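Local coordinates for Lmo1499 protein (Listeria monocytogenes, PDB 4IIW) that probably acts as a membrane-bound lytic transglycosylase that cleaves nascent peptidoglycan strands endolytically and so terminates their elongation, at residues N84-P89 / K104-A109; K110-E115 / P178-F183; T118-A123 / D137-M142; G174-A179 / Q192-M197. All blocks are in the same frame, centred on the assembly; numbering follows the deposited sequence.

Contact 1 (N84-P89 / K104-A109); sequences NYELSP and KTVAPA
The methyl CG2 of Thr105 sits over one face of the Tyr85 ring. It lies 3.6 Å from the centroid of the ring, 23° off the normal, and is shifted toward the rim. This is a CH-pi contact. The Thr105 chi1 of 53° puts OG1 between the backbone N and the carbonyl carbon, and so turns the methyl, not the hydroxyl, to the ring. The CB of Tyr85 points away from 104-109, but its ring comes back toward that segment. Beside this CH-pi contact, Val106 N donates to Asn84 O over 2.7 Å, with an N-H...O angle of 169°. The CG2 branch of Val106 flanks this bond, 3.5 Å from Asn84 O. The same branch meets Glu86 CG at 3.8 Å, where the two side chains cross at about a right angle.

The contact is looser toward Glu86 and Lys104, both exposed. Here the backbones are joined through a water, which accepts from Glu86 N at 3.0 Å and donates to Lys104 O at 2.8 Å.

Tyr85 is buried by contrast. Its OH is hydrogen-bonded to Lys81 O, and its side chain touches Met100 of helix 93-102. Strand 83-87 pairs antiparallel with strand 39-43, and two helices lie between them in sequence. This beta-alpha-alpha-beta order is consistent with the LysM-like N-terminal domain of MltG relatives.

Contact 2 (K110-E115 / P178-F183); sequences KLVIPE and PATYTF. With SO4 (sulfate ion), chain O.
Lys110 and Thr182 lie side by side and point the same way, with Lys110 CG 3.6 Å from Thr182 CG2. Thr180, two residues earlier on the same segment as Thr182, meets the lysine at a slant, its CG2 3.8 Å from Lys110 CB. The extended lysine chain then leads away from 178-183. Val112 and Thr180 face each other as a non-hydrogen-bonded pair. Thr180 OG1 also has a weak hydrogen bond to Lys327 of the second subunit.

Leu111 and Tyr181 form the neighbouring hydrogen-bonded pair. Leu111 N donates to Tyr181 O at 3.0 Å, and Tyr181 N to Leu111 O at 2.9 Å. Ile113 N adds a bond to Ala179 O at 2.9 Å. Strands 111-112 and 180-181 thus make a two-stranded antiparallel sheet that joins parts of the chain more than 60 residues apart. The side chains of Leu111 and Tyr181 share one face, which rests on Met197 of helix 190-204.

On that face Ile113 crosses Tyr181 at about a right angle, with CG1 4.1 Å from CE1. Leu111 CG stands anti to its backbone N (chi1 -179°), and CD2 comes within 4.1 Å of Phe183 CE2. Tyr181 OH is hydrogen-bonded to Tyr177 O. Beyond the paired residues, Pro178 packs its ring against Glu115, CG to CG at 4.0 Å. A sulfate, probably from the crystallisation liquor, lies at Thr180 N.

Contact 3 (T118-A123 / D137-M142); sequences TLDQIA and DVLKTM
Leu119 O accepts the helical bond from Ala123 N at 2.9 Å, and Met142 of the other helix packs against the same oxygen. Met142 is selenomethionine, and its SE lies 3.7 Å from Leu119 O and 3.8 Å from Leu119 CB. Its chain is extended beyond CG (chi2 166°, chi3 170°), which carries CE on to Ile122 CG2 at 3.9 Å.

Ala123 is small and buried. Its CB is touched by two branches of the facing helix, Val138 CG1 and Leu139 CD2, each at 4.0 Å. Leu139 also brings its other methyl, CD1, to Asp120 OD1 at 3.5 Å. The charge of Asp120 is met by Lys135, which forms a salt bridge with OD2. The side-chain contacts are mostly apolar, and no hydrogen bond joins the two segments.

Thr118 and Gln121 form a capping box at the start of helix 119-129. Thr118 N donates to Gln121 OE1, and the return bond from Gln121 N to Thr118 OG1 is weak. The axes of 119-123 and 137-142 come within 9.8 Å, and their directions differ by 136°. This is a helix-loop-helix arrangement, in which two successive helices joined by a short loop pack obliquely.

Contact 4 (G174-A179 / Q192-M197); sequences GYLYPA and QIITEM
A chi1 of -72° sets CG of Leu176 beside its own backbone N and anti to the carbonyl carbon. Met197, a selenomethionine, has the same kind of first torsion, followed by an extended chain. The backbones already bring Leu176 CB to 3.7 Å from Met197 CB. The torsions then lay Leu176 CD2 beside Met197 SE, at 4.0 Å, with the two side chains at a slant. The same methyl reaches Ile194 CG2 at 4.2 Å, one turn back along the helix.

Tyr177 is turned differently. Its CG is anti to the backbone N, with chi1 -163°. Its CB remains 3.7 Å from Met197 O, while the ring leads away along helix 190-204 to Ala200, Thr201 and Asn204. Pro178 CD lies over one face of that ring, offset toward the rim.

One hydrogen bond joins the segments. Tyr177 N donates to Met197 O over 3.3 Å. The N-H...O angle is straight, 171°, but the donor approaches from above the carbonyl plane. Met197 O also has a weak bond with Thr201 OG1, and that hydroxyl is hydrogen-bonded to Tyr175 O. Asn299 ND2 donates to Leu176 O. Leu176 also touches Leu119 and Ile122, so it meets both helix 119-129 and helix 190-204.

The contact is thus mainly apolar and buried. Its single direct hydrogen bond comes to the carbonyl off the lone pairs. That bond fixes the loop backbone against the helix carbonyl, while the apolar side chains make up the buried remainder.

How the contacts relate
From the N terminus, contact 1 comes first. It closes a short loop around helix 93-102 and ties strand 83-87 to the linker that follows. That linker runs straight into 110-115, where contact 2 opens; the two contacts meet in sequence alone. Contact 2 closes a long loop, and contact 3 lies wholly within it. Contact 4 opens at 174-179, just before contact 2 closes. The two overlap at Pro178 and Ala179, and contact 4 then closes a short loop onto helix 190-204. Contacts 2, 3 and 4 form one core: Ile113, Ile122, Leu176 and Met197 interlock across them. Contact 1 stays apart from contact 3, about 24 Å between centres.

Contact 1 (N84-P89 / K104-A109)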
loop_
_atom_site.group_PDB
_atom_site.type_symbol
_atom_site.label_atom_id
_atom_site.label_comp_id
_atom_site.label_asym_id
_atom_site.label_seq_id
_atom_site.Cartn_x
_atom_site.Cartn_y
_atom_site.Cartn_z
ATOM N N ASN B 84 14.000 -24.065 9.291
ATOM C CA ASN B 84 13.109 -24.028 10.453
ATOM C C ASN B 84 13.395 -22.801 11.316
ATOM O O ASN B 84 14.535 -22.569 11.710
ATOM C CB ASN B 84 13.268 -25.310 11.273
ATOM C CG ASN B 84 12.980 -26.564 10.456
ATOM O OD1 ASN B 84 12.164 -26.542 9.526
ATOM N ND2 ASN B 84 13.650 -27.658 10.792
ATOM N N TYR B 85 12.344 -22.025 11.599
ATOM C CA TYR B 85 12.437 -20.792 12.378
ATOM C C TYR B 85 11.494 -20.788 13.592
ATOM O O TYR B 85 10.428 -21.397 13.547
ATOM C CB TYR B 85 12.048 -19.614 11.479
ATOM C CG TYR B 85 12.945 -19.420 10.273
ATOM C CD1 TYR B 85 14.060 -18.577 10.339
ATOM C CD2 TYR B 85 12.689 -20.079 9.065
ATOM C CE1 TYR B 85 14.888 -18.393 9.243
ATOM C CE2 TYR B 85 13.524 -19.896 7.950
ATOM C CZ TYR B 85 14.615 -19.049 8.053
ATOM O OH TYR B 85 15.462 -18.875 6.991
ATOM N N GLU B 86 11.899 -20.126 14.682
ATOM C CA GLU B 86 11.008 -19.922 15.837
ATOM C C GLU B 86 10.546 -18.485 15.794
ATOM O O GLU B 86 11.310 -17.556 16.053
ATOM C CB GLU B 86 11.633 -20.259 17.193
ATOM C CG GLU B 86 11.525 -21.744 17.535
ATOM C CD GLU B 86 12.026 -22.097 18.934
ATOM O OE1 GLU B 86 12.357 -23.285 19.154
ATOM O OE2 GLU B 86 12.095 -21.197 19.808
ATOM N N LEU B 87 9.282 -18.331 15.437
ATOM C CA LEU B 87 8.653 -17.041 15.300
ATOM C C LEU B 87 7.552 -16.926 16.335
ATOM O O LEU B 87 7.079 -17.920 16.878
ATOM C CB LEU B 87 8.051 -16.908 13.893
ATOM C CG LEU B 87 8.994 -17.200 12.720
ATOM C CD1 LEU B 87 8.237 -17.216 11.414
ATOM C CD2 LEU B 87 10.143 -16.194 12.670
ATOM N N SER B 88 7.140 -15.700 16.586
ATOM C CA SER B 88 6.105 -15.412 17.550
ATOM C C SER B 88 4.970 -14.656 16.848
ATOM O O SER B 88 5.217 -13.929 15.888
ATOM C CB SER B 88 6.709 -14.561 18.663
ATOM O OG SER B 88 5.750 -14.251 19.647
ATOM N N PRO B 89 3.716 -14.846 17.293
ATOM C CA PRO B 89 2.703 -14.034 16.647
ATOM C C PRO B 89 2.878 -12.582 17.093
ATOM O O PRO B 89 3.444 -12.314 18.151
ATOM C CB PRO B 89 1.372 -14.624 17.150
ATOM C CG PRO B 89 1.726 -15.674 18.160
ATOM C CD PRO B 89 3.183 -15.564 18.458
ATOM N N LYS B 104 18.610 -17.038 10.314
ATOM C CA LYS B 104 18.787 -17.361 11.721
ATOM C C LYS B 104 17.740 -18.381 12.111
ATOM O O LYS B 104 16.740 -18.061 12.739
ATOM C CB LYS B 104 18.714 -16.109 12.608
ATOM C CG LYS B 104 19.874 -15.087 12.398
ATOM C CD LYS B 104 21.308 -15.627 12.714
ATOM C CE LYS B 104 21.524 -15.933 14.205
ATOM N NZ LYS B 104 22.953 -16.209 14.560
ATOM N N THR B 105 18.011 -19.624 11.729
ATOM C CA THR B 105 17.122 -20.757 11.962
ATOM C C THR B 105 17.311 -21.430 13.338
ATOM O O THR B 105 18.246 -21.124 14.072
ATOM C CB THR B 105 17.295 -21.813 10.821
ATOM O OG1 THR B 105 18.673 -22.157 10.683
ATOM C CG2 THR B 105 16.807 -21.260 9.490
ATOM N N VAL B 106 16.387 -22.333 13.664
ATOM C CA VAL B 106 16.388 -23.095 14.916
ATOM C C VAL B 106 17.629 -23.959 15.065
ATOM O O VAL B 106 17.800 -24.909 14.307
ATOM C CB VAL B 106 15.189 -24.082 14.977
ATOM C CG1 VAL B 106 15.354 -25.068 16.126
ATOM C CG2 VAL B 106 13.870 -23.341 15.072
ATOM N N ALA B 107 18.467 -23.622 16.048
ATOM C CA ALA B 107 19.705 -24.369 16.351
ATOM C C ALA B 107 19.453 -25.379 17.469
ATOM O O ALA B 107 19.265 -24.986 18.615
ATOM C CB ALA B 107 20.816 -23.393 16.777
ATOM N N PRO B 108 19.453 -26.677 17.151
ATOM C CA PRO B 108 19.196 -27.696 18.187
ATOM C C PRO B 108 20.139 -27.631 19.386
ATOM O O PRO B 108 21.354 -27.491 19.224
ATOM C CB PRO B 108 19.395 -29.035 17.445
ATOM C CG PRO B 108 19.205 -28.730 16.008
ATOM C CD PRO B 108 19.577 -27.264 15.803
ATOM N N ALA B 109 19.574 -27.733 20.584
ATOM C CA ALA B 109 20.381 -27.716 21.801
ATOM C C ALA B 109 21.360 -28.881 21.788
ATOM O O ALA B 109 22.502 -28.729 22.188
ATOM C CB ALA B 109 19.497 -27.781 23.039
HETATM O O HOH W 1 14.695 -19.041 14.391
#

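Contact 2 (K110-E115 / P178-F183)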
loop_
_atom_site.group_PDB
_atom_site.type_symbol
_atom_site.label_atom_id
_atom_site.label_comp_id
_atom_site.label_asym_id
_atom_site.label_seq_id
_atom_site.Cartn_x
_atom_site.Cartn_y
_atom_site.Cartn_z
ATOM N N LYS B 110 20.914 -30.035 21.294
ATOM C CA LYS B 110 21.760 -31.242 21.247
ATOM C C LYS B 110 21.847 -31.829 19.839
ATOM O O LYS B 110 21.020 -31.535 18.986
ATOM C CB LYS B 110 21.206 -32.303 22.218
ATOM C CG LYS B 110 21.110 -31.818 23.673
ATOM C CD LYS B 110 20.375 -32.816 24.543
ATOM C CE LYS B 110 20.282 -32.350 25.985
ATOM N NZ LYS B 110 19.544 -33.351 26.824
ATOM N N LEU B 111 22.865 -32.661 19.615
ATOM C CA LEU B 111 23.069 -33.325 18.327
ATOM C C LEU B 111 22.486 -34.733 18.373
ATOM O O LEU B 111 23.079 -35.618 18.984
ATOM C CB LEU B 111 24.549 -33.385 18.014
ATOM C CG LEU B 111 24.963 -34.012 16.695
ATOM C CD1 LEU B 111 24.154 -33.470 15.499
ATOM C CD2 LEU B 111 26.467 -33.764 16.508
ATOM N N VAL B 112 21.318 -34.933 17.755
ATOM C CA VAL B 112 20.659 -36.232 17.756
ATOM C C VAL B 112 20.919 -36.975 16.445
ATOM O O VAL B 112 20.700 -36.436 15.377
ATOM C CB VAL B 112 19.134 -36.088 17.949
ATOM C CG1 VAL B 112 18.481 -37.461 18.073
ATOM C CG2 VAL B 112 18.825 -35.222 19.179
ATOM N N ILE B 113 21.398 -38.210 16.536
ATOM C CA ILE B 113 21.666 -39.025 15.348
ATOM C C ILE B 113 20.799 -40.292 15.404
ATOM O O ILE B 113 21.059 -41.201 16.195
ATOM C CB ILE B 113 23.160 -39.428 15.242
ATOM C CG1 ILE B 113 24.061 -38.182 15.209
ATOM C CG2 ILE B 113 23.382 -40.256 14.007
ATOM C CD1 ILE B 113 23.816 -37.260 14.026
ATOM N N PRO B 114 19.760 -40.354 14.580
ATOM C CA PRO B 114 18.905 -41.524 14.605
ATOM C C PRO B 114 19.453 -42.738 13.848
ATOM O O PRO B 114 20.428 -42.641 13.098
ATOM C CB PRO B 114 17.615 -41.041 13.912
ATOM C CG PRO B 114 17.810 -39.570 13.585
ATOM C CD PRO B 114 19.298 -39.356 13.608
ATOM N N GLU B 115 18.795 -43.868 14.062
ATOM C CA GLU B 115 19.088 -45.113 13.376
ATOM C C GLU B 115 18.710 -45.023 11.892
ATOM O O GLU B 115 17.820 -44.266 11.510
ATOM C CB GLU B 115 18.241 -46.218 13.967
ATOM C CG GLU B 115 18.413 -46.427 15.434
ATOM C CD GLU B 115 17.331 -47.321 16.009
ATOM O OE1 GLU B 115 16.477 -47.821 15.230
ATOM O OE2 GLU B 115 17.337 -47.526 17.242
ATOM N N PRO B 178 24.132 -44.260 16.525
ATOM C CA PRO B 178 22.982 -43.413 16.739
ATOM C C PRO B 178 22.728 -43.199 18.239
ATOM O O PRO B 178 22.527 -44.146 18.972
ATOM C CB PRO B 178 21.836 -44.184 16.080
ATOM C CG PRO B 178 22.245 -45.579 16.073
ATOM C CD PRO B 178 23.739 -45.637 16.173
ATOM N N ALA B 179 22.759 -41.945 18.664
ATOM C CA ALA B 179 22.555 -41.546 20.047
ATOM C C ALA B 179 22.459 -40.023 20.076
ATOM O O ALA B 179 22.441 -39.372 19.027
ATOM C CB ALA B 179 23.716 -42.026 20.923
ATOM N N THR B 180 22.372 -39.462 21.271
ATOM C CA THR B 180 22.320 -38.025 21.447
ATOM C C THR B 180 23.652 -37.635 21.988
ATOM O O THR B 180 24.115 -38.235 22.923
ATOM C CB THR B 180 21.221 -37.617 22.424
ATOM O OG1 THR B 180 19.959 -37.951 21.851
ATOM C CG2 THR B 180 21.246 -36.120 22.687
ATOM N N TYR B 181 24.287 -36.646 21.381
ATOM C CA TYR B 181 25.613 -36.199 21.810
ATOM C C TYR B 181 25.552 -34.723 22.140
ATOM O O TYR B 181 24.706 -34.023 21.593
ATOM C CB TYR B 181 26.609 -36.385 20.667
ATOM C CG TYR B 181 26.674 -37.787 20.131
ATOM C CD1 TYR B 181 25.787 -38.221 19.138
ATOM C CD2 TYR B 181 27.633 -38.686 20.601
ATOM C CE1 TYR B 181 25.847 -39.514 18.649
ATOM C CE2 TYR B 181 27.701 -39.981 20.113
ATOM C CZ TYR B 181 26.810 -40.393 19.147
ATOM O OH TYR B 181 26.899 -41.679 18.666
ATOM N N THR B 182 26.433 -34.265 23.032
ATOM C CA THR B 182 26.538 -32.835 23.384
ATOM C C THR B 182 28.023 -32.516 23.566
ATOM O O THR B 182 28.807 -33.393 23.914
ATOM C CB THR B 182 25.781 -32.475 24.666
ATOM O OG1 THR B 182 26.438 -33.066 25.774
ATOM C CG2 THR B 182 24.348 -32.983 24.622
ATOM N N PHE B 183 28.402 -31.261 23.338
ATOM C CA PHE B 183 29.805 -30.868 23.399
ATOM C C PHE B 183 30.004 -29.620 24.226
ATOM O O PHE B 183 29.305 -28.632 24.029
ATOM C CB PHE B 183 30.334 -30.674 21.971
ATOM C CG PHE B 183 30.210 -31.910 21.144
ATOM C CD1 PHE B 183 31.232 -32.830 21.102
ATOM C CD2 PHE B 183 29.040 -32.192 20.477
ATOM C CE1 PHE B 183 31.106 -34.002 20.389
ATOM C CE2 PHE B 183 28.904 -33.363 19.749
ATOM C CZ PHE B 183 29.945 -34.273 19.706
HETATM S S SO4 O . 21.320 -41.822 24.045
HETATM O O1 SO4 O . 22.345 -42.398 24.912
HETATM O O2 SO4 O . 21.924 -40.767 23.248
HETATM O O3 SO4 O . 20.778 -42.857 23.168
HETATM O O4 SO4 O . 20.236 -41.276 24.857
#

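Contact 3 (T118-A123 / D137-M142)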
loop_
_atom_site.group_PDB
_atom_site.type_symbol
_atom_site.label_atom_id
_atom_site.label_comp_id
_atom_site.label_asym_id
_atom_site.label_seq_id
_atom_site.Cartn_x
_atom_site.Cartn_y
_atom_site.Cartn_z
ATOM N N THR B 118 22.691 -42.463 7.067
ATOM C CA THR B 118 23.935 -42.574 6.320
ATOM C C THR B 118 24.843 -41.441 6.741
ATOM O O THR B 118 24.404 -40.498 7.398
ATOM C CB THR B 118 23.674 -42.377 4.841
ATOM O OG1 THR B 118 23.244 -41.017 4.606
ATOM C CG2 THR B 118 22.597 -43.347 4.361
ATOM N N LEU B 119 26.103 -41.493 6.339
ATOM C CA LEU B 119 27.041 -40.414 6.700
ATOM C C LEU B 119 26.571 -39.063 6.135
ATOM O O LEU B 119 26.779 -38.028 6.747
ATOM C CB LEU B 119 28.466 -40.708 6.208
ATOM C CG LEU B 119 29.187 -41.977 6.684
ATOM C CD1 LEU B 119 30.582 -42.024 6.044
ATOM C CD2 LEU B 119 29.295 -42.059 8.198
ATOM N N ASP B 120 25.917 -39.068 4.981
ATOM C CA ASP B 120 25.464 -37.799 4.387
ATOM C C ASP B 120 24.447 -37.104 5.313
ATOM O O ASP B 120 24.525 -35.900 5.550
ATOM C CB ASP B 120 24.850 -38.006 2.995
ATOM C CG ASP B 120 25.041 -36.796 2.097
ATOM O OD1 ASP B 120 26.176 -36.637 1.582
ATOM O OD2 ASP B 120 24.072 -36.026 1.876
ATOM N N GLN B 121 23.515 -37.895 5.838
ATOM C CA GLN B 121 22.461 -37.393 6.724
ATOM C C GLN B 121 23.030 -36.966 8.073
ATOM O O GLN B 121 22.566 -35.988 8.673
ATOM C CB GLN B 121 21.365 -38.454 6.896
ATOM C CG GLN B 121 20.636 -38.790 5.601
ATOM C CD GLN B 121 19.714 -40.005 5.698
ATOM O OE1 GLN B 121 20.065 -41.027 6.272
ATOM N NE2 GLN B 121 18.549 -39.903 5.079
ATOM N N ILE B 122 24.042 -37.695 8.543
ATOM C CA ILE B 122 24.701 -37.350 9.788
ATOM C C ILE B 122 25.377 -36.010 9.568
ATOM O O ILE B 122 25.382 -35.158 10.452
ATOM C CB ILE B 122 25.720 -38.433 10.223
ATOM C CG1 ILE B 122 24.982 -39.737 10.561
ATOM C CG2 ILE B 122 26.537 -37.984 11.464
ATOM C CD1 ILE B 122 25.904 -40.941 10.828
ATOM N N ALA B 123 25.919 -35.809 8.373
ATOM C CA ALA B 123 26.599 -34.557 8.064
ATOM C C ALA B 123 25.648 -33.355 8.194
ATOM O O ALA B 123 26.059 -32.277 8.635
ATOM C CB ALA B 123 27.218 -34.616 6.683
ATOM N N ASP B 137 33.066 -29.942 3.997
ATOM C CA ASP B 137 34.244 -30.227 4.841
ATOM C C ASP B 137 34.028 -31.419 5.759
ATOM O O ASP B 137 34.941 -32.225 5.967
ATOM C CB ASP B 137 34.573 -29.030 5.713
ATOM C CG ASP B 137 34.857 -27.793 4.919
ATOM O OD1 ASP B 137 34.972 -27.884 3.667
ATOM O OD2 ASP B 137 34.963 -26.718 5.553
ATOM N N VAL B 138 32.830 -31.491 6.338
ATOM C CA VAL B 138 32.455 -32.577 7.212
ATOM C C VAL B 138 32.484 -33.875 6.435
ATOM O O VAL B 138 32.914 -34.891 6.959
ATOM C CB VAL B 138 31.044 -32.359 7.804
ATOM C CG1 VAL B 138 30.573 -33.585 8.604
ATOM C CG2 VAL B 138 31.025 -31.101 8.659
ATOM N N LEU B 139 32.018 -33.854 5.187
ATOM C CA LEU B 139 32.072 -35.059 4.348
ATOM C C LEU B 139 33.522 -35.417 4.038
ATOM O O LEU B 139 33.899 -36.588 4.055
ATOM C CB LEU B 139 31.282 -34.893 3.046
ATOM C CG LEU B 139 29.757 -35.028 3.125
ATOM C CD1 LEU B 139 29.187 -34.870 1.736
ATOM C CD2 LEU B 139 29.300 -36.375 3.738
ATOM N N LYS B 140 34.333 -34.412 3.742
ATOM C CA LYS B 140 35.739 -34.659 3.471
ATOM C C LYS B 140 36.443 -35.269 4.696
ATOM O O LYS B 140 37.218 -36.200 4.556
ATOM C CB LYS B 140 36.450 -33.378 3.063
ATOM C CG LYS B 140 37.905 -33.617 2.710
ATOM C CD LYS B 140 38.586 -32.363 2.163
ATOM C CE LYS B 140 40.009 -32.692 1.724
ATOM N NZ LYS B 140 40.734 -31.513 1.216
ATOM N N THR B 141 36.173 -34.735 5.881
ATOM C CA THR B 141 36.806 -35.249 7.079
ATOM C C THR B 141 36.439 -36.717 7.250
ATOM O O THR B 141 37.286 -37.554 7.522
ATOM C CB THR B 141 36.390 -34.468 8.358
ATOM O OG1 THR B 141 36.857 -33.114 8.294
ATOM C CG2 THR B 141 36.987 -35.116 9.578
HETATM N N MSE B 142 35.160 -37.018 7.087
HETATM C CA MSE B 142 34.680 -38.381 7.213
HETATM C C MSE B 142 35.506 -39.346 6.389
HETATM O O MSE B 142 35.901 -40.391 6.886
HETATM C CB MSE B 142 33.187 -38.477 6.817
HETATM C CG MSE B 142 32.234 -37.968 7.902
HETATM SE SE MSE B 142 30.392 -37.641 7.359
HETATM C CE MSE B 142 29.617 -37.374 9.132
#

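Contact 4 (G174-A179 / Q192-M197)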
loop_
_atom_site.group_PDB
_atom_site.type_symbol
_atom_site.label_atom_id
_atom_site.label_comp_id
_atom_site.label_asym_id
_atom_site.label_seq_id
_atom_site.Cartn_x
_atom_site.Cartn_y
_atom_site.Cartn_z
ATOM N N GLY B 174 28.368 -46.534 8.678
ATOM C CA GLY B 174 27.906 -47.505 9.678
ATOM C C GLY B 174 28.613 -47.468 11.021
ATOM O O GLY B 174 28.146 -48.069 11.992
ATOM N N TYR B 175 29.727 -46.746 11.095
ATOM C CA TYR B 175 30.531 -46.685 12.325
ATOM C C TYR B 175 30.256 -45.496 13.258
ATOM O O TYR B 175 30.851 -45.385 14.313
ATOM C CB TYR B 175 32.004 -46.767 11.965
ATOM C CG TYR B 175 32.416 -48.122 11.471
ATOM C CD1 TYR B 175 32.258 -48.487 10.135
ATOM C CD2 TYR B 175 32.977 -49.046 12.333
ATOM C CE1 TYR B 175 32.655 -49.747 9.682
ATOM C CE2 TYR B 175 33.373 -50.307 11.888
ATOM C CZ TYR B 175 33.219 -50.651 10.567
ATOM O OH TYR B 175 33.628 -51.913 10.155
ATOM N N LEU B 176 29.336 -44.623 12.875
ATOM C CA LEU B 176 28.927 -43.494 13.725
ATOM C C LEU B 176 27.604 -43.884 14.405
ATOM O O LEU B 176 26.549 -43.893 13.783
ATOM C CB LEU B 176 28.793 -42.227 12.886
ATOM C CG LEU B 176 30.122 -41.621 12.408
ATOM C CD1 LEU B 176 31.022 -42.625 11.759
ATOM C CD2 LEU B 176 29.844 -40.455 11.474
ATOM N N TYR B 177 27.678 -44.199 15.695
ATOM C CA TYR B 177 26.535 -44.724 16.451
ATOM C C TYR B 177 25.374 -43.745 16.592
ATOM O O TYR B 177 25.590 -42.539 16.755
ATOM C CB TYR B 177 27.024 -45.149 17.851
ATOM C CG TYR B 177 26.091 -46.068 18.611
ATOM C CD1 TYR B 177 26.015 -47.430 18.298
ATOM C CD2 TYR B 177 25.300 -45.594 19.669
ATOM C CE1 TYR B 177 25.154 -48.291 18.990
ATOM C CE2 TYR B 177 24.440 -46.465 20.379
ATOM C CZ TYR B 177 24.378 -47.802 20.028
ATOM O OH TYR B 177 23.537 -48.654 20.700
ATOM N N PRO B 178 24.132 -44.260 16.525
ATOM C CA PRO B 178 22.982 -43.413 16.739
ATOM C C PRO B 178 22.728 -43.199 18.239
ATOM O O PRO B 178 22.527 -44.146 18.972
ATOM C CB PRO B 178 21.836 -44.184 16.080
ATOM C CG PRO B 178 22.245 -45.579 16.073
ATOM C CD PRO B 178 23.739 -45.637 16.173
ATOM N N ALA B 179 22.759 -41.945 18.664
ATOM C CA ALA B 179 22.555 -41.546 20.047
ATOM C C ALA B 179 22.459 -40.023 20.076
ATOM O O ALA B 179 22.441 -39.372 19.027
ATOM C CB ALA B 179 23.716 -42.026 20.923
ATOM N N GLN B 192 36.365 -33.912 16.156
ATOM C CA GLN B 192 35.986 -34.204 17.545
ATOM C C GLN B 192 34.643 -34.885 17.596
ATOM O O GLN B 192 34.465 -35.863 18.308
ATOM C CB GLN B 192 35.926 -32.933 18.415
ATOM C CG GLN B 192 35.423 -33.227 19.835
ATOM C CD GLN B 192 35.459 -32.047 20.833
ATOM O OE1 GLN B 192 34.954 -32.203 21.950
ATOM N NE2 GLN B 192 36.027 -30.882 20.443
ATOM N N ILE B 193 33.694 -34.351 16.831
ATOM C CA ILE B 193 32.339 -34.867 16.811
ATOM C C ILE B 193 32.279 -36.292 16.280
ATOM O O ILE B 193 31.700 -37.196 16.915
ATOM C CB ILE B 193 31.453 -33.987 15.946
ATOM C CG1 ILE B 193 31.362 -32.584 16.567
ATOM C CG2 ILE B 193 30.064 -34.609 15.794
ATOM C CD1 ILE B 193 30.600 -31.559 15.724
ATOM N N ILE B 194 32.875 -36.499 15.114
ATOM C CA ILE B 194 32.884 -37.818 14.507
ATOM C C ILE B 194 33.547 -38.807 15.474
ATOM O O ILE B 194 33.059 -39.912 15.672
ATOM C CB ILE B 194 33.587 -37.786 13.136
ATOM C CG1 ILE B 194 32.800 -36.877 12.188
ATOM C CG2 ILE B 194 33.686 -39.181 12.535
ATOM C CD1 ILE B 194 33.606 -36.393 10.997
ATOM N N THR B 195 34.635 -38.394 16.115
ATOM C CA THR B 195 35.318 -39.286 17.041
ATOM C C THR B 195 34.370 -39.744 18.136
ATOM O O THR B 195 34.381 -40.913 18.487
ATOM C CB THR B 195 36.587 -38.655 17.652
ATOM O OG1 THR B 195 37.520 -38.374 16.608
ATOM C CG2 THR B 195 37.261 -39.599 18.700
ATOM N N GLU B 196 33.545 -38.857 18.672
ATOM C CA GLU B 196 32.632 -39.278 19.738
ATOM C C GLU B 196 31.626 -40.324 19.266
ATOM O O GLU B 196 31.235 -41.202 20.027
ATOM C CB GLU B 196 31.899 -38.094 20.364
ATOM C CG GLU B 196 32.807 -37.204 21.166
ATOM C CD GLU B 196 33.396 -37.918 22.371
ATOM O OE1 GLU B 196 32.622 -38.354 23.257
ATOM O OE2 GLU B 196 34.637 -38.017 22.441
HETATM N N MSE B 197 31.226 -40.243 18.012
HETATM C CA MSE B 197 30.278 -41.197 17.467
HETATM C C MSE B 197 30.964 -42.536 17.243
HETATM O O MSE B 197 30.351 -43.598 17.468
HETATM C CB MSE B 197 29.681 -40.675 16.176
HETATM C CG MSE B 197 28.954 -39.344 16.350
HETATM SE SE MSE B 197 28.224 -38.667 14.662
HETATM C CE MSE B 197 27.481 -37.012 15.330
#